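PDB 6IX1: 2S Albumin protein from Dolichos, which is a hemopexin-motif seed protein whose exact role is not settled, probably serving as a storage albumin with a ligand-binding capacity like that of related plant hemopexin-fold albumins. Local coordinates for residues S124-G127 and K128-Y131; K195-P198 and G199-N202. All coordinates share one frame; numbering follows the deposited sequence.

Overall arrangement
Contact 1 (124-127 with 128-131) and contact 2 (195-198 with 199-202) are two local turns from successive four-stranded units of a hemopexin-type beta-propeller, with centres about 12 Å apart. They meet through Pro198, whose CG lies 3.4 Å from Ser124 OG and whose CB lies 3.6 Å from Lys126 CB. Beside this seam sits a sulfate ion, probably from the crystallisation liquor. Contact 1 offers it the hydroxyl of Tyr131, contact 2 the backbone N of Gly199, and Tyr138 and Arg140 complete the hydrogen-bonded site. The ion thus joins the two turns, contact 1 being partly buried and contact 2 lying at the surface.

Contact 1: S124-G127 and K128-Y131; sequences STKG and KEVY. With SO4 (sulfate ion), chain E.
Ser124 and Glu129 face each other across the hairpin loop, Ser124 N donating to Glu129 O at 2.9 Å. The turn is closed by a second backbone bond, Glu129 N to Lys126 O, also 2.9 Å. Around Ser124 the packing is close: its CB sits 3.9 Å from Glu129 CB and comes obliquely to the Tyr131 ring, 3.6 Å from CE2. Serine is small enough to fit beside the ring and still carries a polar oxygen. A chi1 of -178° sets Ser124 OG beside its carbonyl carbon, from where it reaches forward to accept the nearly straight bond from Lys126 N, at 169°. A water links Ser124 OG to Glu129 OE1, donating to the carboxylate at 2.7 Å, and reaches the sulfate weakly. The looser, solvent side holds exposed Gly127 with the partly exposed Lys126 and Lys128. Lys126 CE comes up obliquely beside the two carboxylate oxygens of Glu129, 3.1 Å from OE1, but its NZ stays 3.9 Å from that oxygen, a long salt bridge, while the Lys128 side chain leads away. Gly127 takes the positive phi of the second position of the type II' turn, where a CB would run into Lys128 N. Deeper in, the Tyr131 hydroxyl hydrogen-bonds to the sulfate, with O2 2.6 Å from OH and O1 also within reach of its one proton; the sulfur lies in the ring plane at the edge, and Phe122 and Phe159 pack on this ring. A phenylalanine in place of Tyr131 would probably keep much of the ring packing but leave the sulfate without one of its hydrogen-bond donors. Together the ST turn at Ser124 and the type II' beta turn from Lys126 to Glu129 join antiparallel strands 120-123 and 129-134, as in hemopexin-type propeller blades.

Contact 2: K195-P198 and G199-N202; sequences KFTP and GATN. With SO4 (sulfate ion), chain E.
A chi1 of 61° sets Thr197 OG1 between its backbone N and carbonyl carbon, directed across the loop to Asn202, whose N donates to it at 3.1 Å with a rather bent angle of 135°. The same torsion puts the methyl CG2 alongside Asn202 CB, 3.8 Å away, so threonine's two branches serve one neighbour, one by polarity and one by packing. Ala200 CB closes in on OG1 at 3.6 Å, a small side chain that fits beside the hydroxyl. Ala200 N in turn donates to Thr197 O at 3.0 Å and closes a type II beta turn. Its corners are well chosen: the proline ring restrains phi at Pro198, and Gly199 takes positive phi, where a CB would collide with Pro198 O. The N-H of Gly199 points out of the turn to the sulfate, 2.9 Å from its O3, with a weaker bond to O1. The loop joins strand 190-195 to strand 204-211, with Asn203 OD1 accepting from Thr197 N near its far end; Pro198 leans on the loop between strands 120-123 and 129-134, while Phe196 meets Phe122 of strand 120-123 edge-to-face.

Contact 1: S124-G127 and K128-Y131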
ATOM      1  N   SER A 124       9.718   2.101   2.739  1.00  8.93           N
ATOM      2  CA  SER A 124      10.877   2.864   2.288  1.00  9.64           C
ATOM      3  C   SER A 124      12.085   1.950   2.205  1.00  9.57           C
ATOM      4  O   SER A 124      12.195   0.888   2.857  1.00 11.64           O
ATOM      5  CB  SER A 124      11.134   4.018   3.240  1.00 11.14           C
ATOM      6  OG  SER A 124      12.231   4.823   2.832  1.00 12.90           O
ATOM      7  N   THR A 125      13.120   2.351   1.506  1.00  9.77           N
ATOM      8  CA  THR A 125      14.427   1.767   1.636  1.00 10.74           C
ATOM      9  C   THR A 125      15.165   2.321   2.871  1.00 12.32           C
ATOM     10  O   THR A 125      16.180   1.742   3.167  1.00 14.63           O
ATOM     11  CB  THR A 125      15.263   2.105   0.400  1.00 12.22           C
ATOM     12  OG1 THR A 125      15.265   3.518   0.244  1.00 13.19           O
ATOM     13  CG2 THR A 125      14.760   1.453  -0.886  1.00 12.52           C
ATOM     14  N   LYS A 126      14.711   3.414   3.474  1.00 11.10           N
ATOM     15  CA  LYS A 126      15.445   4.037   4.630  1.00 11.85           C
ATOM     16  C   LYS A 126      15.026   3.278   5.926  1.00 12.12           C
ATOM     17  O   LYS A 126      13.903   3.474   6.423  1.00 13.05           O
ATOM     18  CB  LYS A 126      15.158   5.539   4.725  1.00 11.37           C
ATOM     19  CG  LYS A 126      16.007   6.296   5.753  1.00 13.57           C
ATOM     20  CD  LYS A 126      16.074   7.781   5.603  1.00 13.37           C
ATOM     21  CE  LYS A 126      14.720   8.510   5.796  1.00 12.41           C
ATOM     22  NZ  LYS A 126      14.781  10.019   5.735  1.00 20.16           N
ATOM     23  N   GLY A 127      15.954   2.547   6.515  1.00 14.02           N
ATOM     24  CA  GLY A 127      15.762   1.856   7.773  1.00 13.51           C
ATOM     25  C   GLY A 127      14.493   1.033   7.755  1.00 10.85           C
ATOM     26  O   GLY A 127      14.241   0.225   6.815  1.00 11.84           O
ATOM     27  N   LYS A 128      13.660   1.177   8.804  1.00 10.03           N
ATOM     28  CA  LYS A 128      12.336   0.556   8.980  1.00  9.10           C
ATOM     29  C   LYS A 128      11.210   1.565   8.672  1.00  8.32           C
ATOM     30  O   LYS A 128      10.135   1.399   9.175  1.00  9.40           O
ATOM     31  CB  LYS A 128      12.202  -0.121  10.323  1.00 10.65           C
ATOM     32  CG  LYS A 128      13.304  -1.168  10.470  1.00 17.98           C
ATOM     33  CD  LYS A 128      13.020  -2.468  11.061  1.00 19.64           C
ATOM     34  CE  LYS A 128      14.142  -3.454  10.754  1.00 23.88           C
ATOM     35  NZ  LYS A 128      15.499  -2.907  11.020  1.00 28.19           N
ATOM     36  N   GLU A 129      11.493   2.544   7.813  1.00  8.62           N
ATOM     37  CA  GLU A 129      10.498   3.555   7.547  1.00  9.61           C
ATOM     38  C   GLU A 129       9.459   3.106   6.513  1.00  9.35           C
ATOM     39  O   GLU A 129       9.720   2.305   5.616  1.00  9.32           O
ATOM     40  CB  GLU A 129      11.103   4.841   7.079  1.00 11.60           C
ATOM     41  CG  GLU A 129      11.814   5.545   8.226  1.00 11.88           C
ATOM     42  CD  GLU A 129      12.489   6.855   7.853  1.00 10.82           C
ATOM     43  OE1 GLU A 129      12.035   7.432   6.836  1.00 12.71           O
ATOM     44  OE2 GLU A 129      13.438   7.217   8.562  1.00 15.11           O
ATOM     45  N   VAL A 130       8.283   3.644   6.709  1.00  8.65           N
ATOM     46  CA  VAL A 130       7.091   3.472   5.879  1.00  7.64           C
ATOM     47  C   VAL A 130       6.494   4.836   5.625  1.00  7.98           C
ATOM     48  O   VAL A 130       6.263   5.621   6.593  1.00 10.01           O
ATOM     49  CB  VAL A 130       6.076   2.589   6.581  1.00  8.33           C
ATOM     50  CG1 VAL A 130       4.816   2.483   5.777  1.00  9.00           C
ATOM     51  CG2 VAL A 130       6.644   1.219   6.883  1.00  9.18           C
ATOM     52  N   TYR A 131       6.243   5.176   4.377  1.00  7.95           N
ATOM     53  CA  TYR A 131       5.535   6.398   3.970  1.00  8.07           C
ATOM     54  C   TYR A 131       4.064   6.204   4.215  1.00  7.47           C
ATOM     55  O   TYR A 131       3.504   5.189   3.842  1.00  8.26           O
ATOM     56  CB  TYR A 131       5.760   6.742   2.520  1.00  7.85           C
ATOM     57  CG  TYR A 131       7.190   7.126   2.246  1.00  8.80           C
ATOM     58  CD1 TYR A 131       7.626   8.422   2.345  1.00  8.62           C
ATOM     59  CD2 TYR A 131       8.122   6.225   1.771  1.00 11.34           C
ATOM     60  CE1 TYR A 131       8.921   8.817   2.159  1.00  9.44           C
ATOM     61  CE2 TYR A 131       9.425   6.632   1.550  1.00 11.61           C
ATOM     62  CZ  TYR A 131       9.844   7.919   1.718  1.00 11.43           C
ATOM     63  OH  TYR A 131      11.095   8.274   1.373  1.00 15.34           O
TER
HETATM   64  S   SO4 E 302      11.459  11.592   2.393  1.00 15.74           S
HETATM   65  O1  SO4 E 302      11.995  10.409   3.175  1.00 20.90           O
HETATM   66  O2  SO4 E 302      11.348  10.869   1.123  1.00 14.03           O
HETATM   67  O3  SO4 E 302      12.507  12.474   2.462  1.00 18.25           O
HETATM   68  O4  SO4 E 302      10.273  11.976   3.052  1.00 12.23           O
HETATM   69  O   HOH W   1      11.860   7.230   4.122  1.00 16.73           O

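Contact 2: K195-P198 and G199-N202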
ATOM      1  N   LYS A 195      11.084   6.360  -8.811  1.00  8.08           N
ATOM      2  CA  LYS A 195      12.330   6.039  -8.109  1.00  8.40           C
ATOM      3  C   LYS A 195      12.397   7.076  -6.980  1.00  8.13           C
ATOM      4  O   LYS A 195      12.494   8.234  -7.255  1.00 11.50           O
ATOM      5  CB  LYS A 195      13.546   6.143  -9.014  1.00 10.82           C
ATOM      6  CG  LYS A 195      14.860   5.740  -8.436  0.50 13.97           C
ATOM      7  CD  LYS A 195      15.957   5.796  -9.488  0.50 13.00           C
ATOM      8  CE  LYS A 195      17.244   5.208  -8.946  0.50 19.62           C
ATOM      9  NZ  LYS A 195      18.463   5.632  -9.664  0.50 21.81           N
ATOM     10  N   PHE A 196      12.324   6.623  -5.750  1.00  7.29           N
ATOM     11  CA  PHE A 196      12.265   7.531  -4.608  1.00  8.15           C
ATOM     12  C   PHE A 196      13.590   7.567  -3.899  1.00  9.44           C
ATOM     13  O   PHE A 196      14.332   6.589  -3.896  1.00  9.66           O
ATOM     14  CB  PHE A 196      11.090   7.246  -3.668  1.00  7.47           C
ATOM     15  CG  PHE A 196      11.152   5.956  -2.895  1.00  8.82           C
ATOM     16  CD1 PHE A 196      10.760   4.739  -3.467  1.00  8.53           C
ATOM     17  CD2 PHE A 196      11.674   5.902  -1.643  1.00  9.88           C
ATOM     18  CE1 PHE A 196      10.874   3.531  -2.778  1.00  9.21           C
ATOM     19  CE2 PHE A 196      11.744   4.729  -0.952  1.00  9.78           C
ATOM     20  CZ  PHE A 196      11.402   3.527  -1.523  1.00  8.95           C
ATOM     21  N   THR A 197      13.825   8.712  -3.246  1.00  8.35           N
ATOM     22  CA  THR A 197      15.122   9.050  -2.627  1.00  8.80           C
ATOM     23  C   THR A 197      14.887   9.547  -1.203  1.00  7.57           C
ATOM     24  O   THR A 197      14.718  10.760  -0.963  1.00  9.04           O
ATOM     25  CB  THR A 197      15.893  10.068  -3.449  1.00  9.10           C
ATOM     26  OG1 THR A 197      15.153  11.283  -3.555  1.00  9.38           O
ATOM     27  CG2 THR A 197      16.254   9.541  -4.811  1.00 11.15           C
ATOM     28  N   PRO A 198      14.919   8.667  -0.175  1.00  9.76           N
ATOM     29  CA  PRO A 198      14.636   9.126   1.184  1.00  9.78           C
ATOM     30  C   PRO A 198      15.644  10.203   1.613  1.00  8.78           C
ATOM     31  O   PRO A 198      16.840  10.093   1.399  1.00  9.32           O
ATOM     32  CB  PRO A 198      14.721   7.880   2.026  1.00 11.78           C
ATOM     33  CG  PRO A 198      14.271   6.855   1.026  1.00 11.57           C
ATOM     34  CD  PRO A 198      15.002   7.202  -0.256  1.00 12.38           C
ATOM     35  N   GLY A 199      15.125  11.275   2.192  1.00  9.57           N
ATOM     36  CA  GLY A 199      15.894  12.409   2.696  1.00  9.65           C
ATOM     37  C   GLY A 199      16.300  13.405   1.632  1.00 11.32           C
ATOM     38  O   GLY A 199      16.971  14.362   1.996  1.00 13.89           O
ATOM     39  N   ALA A 200      15.891  13.213   0.391  1.00 10.05           N
ATOM     40  CA  ALA A 200      16.249  14.096  -0.743  1.00 10.32           C
ATOM     41  C   ALA A 200      15.037  14.351  -1.560  1.00  9.10           C
ATOM     42  O   ALA A 200      14.110  13.574  -1.541  1.00 11.96           O
ATOM     43  CB  ALA A 200      17.330  13.480  -1.625  1.00 11.58           C
ATOM     44  N   THR A 201      15.039  15.406  -2.355  1.00 10.27           N
ATOM     45  CA  THR A 201      14.028  15.608  -3.426  1.00 10.22           C
ATOM     46  C   THR A 201      14.655  15.267  -4.762  1.00 10.65           C
ATOM     47  O   THR A 201      14.440  15.947  -5.736  1.00 12.72           O
ATOM     48  CB  THR A 201      13.466  17.035  -3.348  1.00 11.87           C
ATOM     49  OG1 THR A 201      14.524  17.943  -3.470  1.00 16.24           O
ATOM     50  CG2 THR A 201      12.737  17.326  -2.076  1.00 12.35           C
ATOM     51  N   ASN A 202      15.284  14.087  -4.818  1.00 11.68           N
ATOM     52  CA  ASN A 202      15.948  13.582  -6.047  1.00 12.01           C
ATOM     53  C   ASN A 202      15.066  12.506  -6.700  1.00  8.62           C
ATOM     54  O   ASN A 202      15.598  11.854  -7.583  1.00 11.10           O
ATOM     55  CB  ASN A 202      17.353  13.084  -5.743  1.00 12.47           C
ATOM     56  CG  ASN A 202      18.292  14.158  -5.288  1.00 13.40           C
ATOM     57  OD1 ASN A 202      18.149  15.303  -5.696  1.00 19.94           O
ATOM     58  ND2 ASN A 202      19.216  13.779  -4.428  1.00 15.41           N
TER
HETATM   59  S   SO4 E 302      11.459  11.592   2.393  1.00 15.74           S
HETATM   60  O1  SO4 E 302      11.995  10.409   3.175  1.00 20.90           O
HETATM   61  O2  SO4 E 302      11.348  10.869   1.123  1.00 14.03           O
HETATM   62  O3  SO4 E 302      12.507  12.474   2.462  1.00 18.25           O
HETATM   63  O4  SO4 E 302      10.273  11.976   3.052  1.00 12.23           O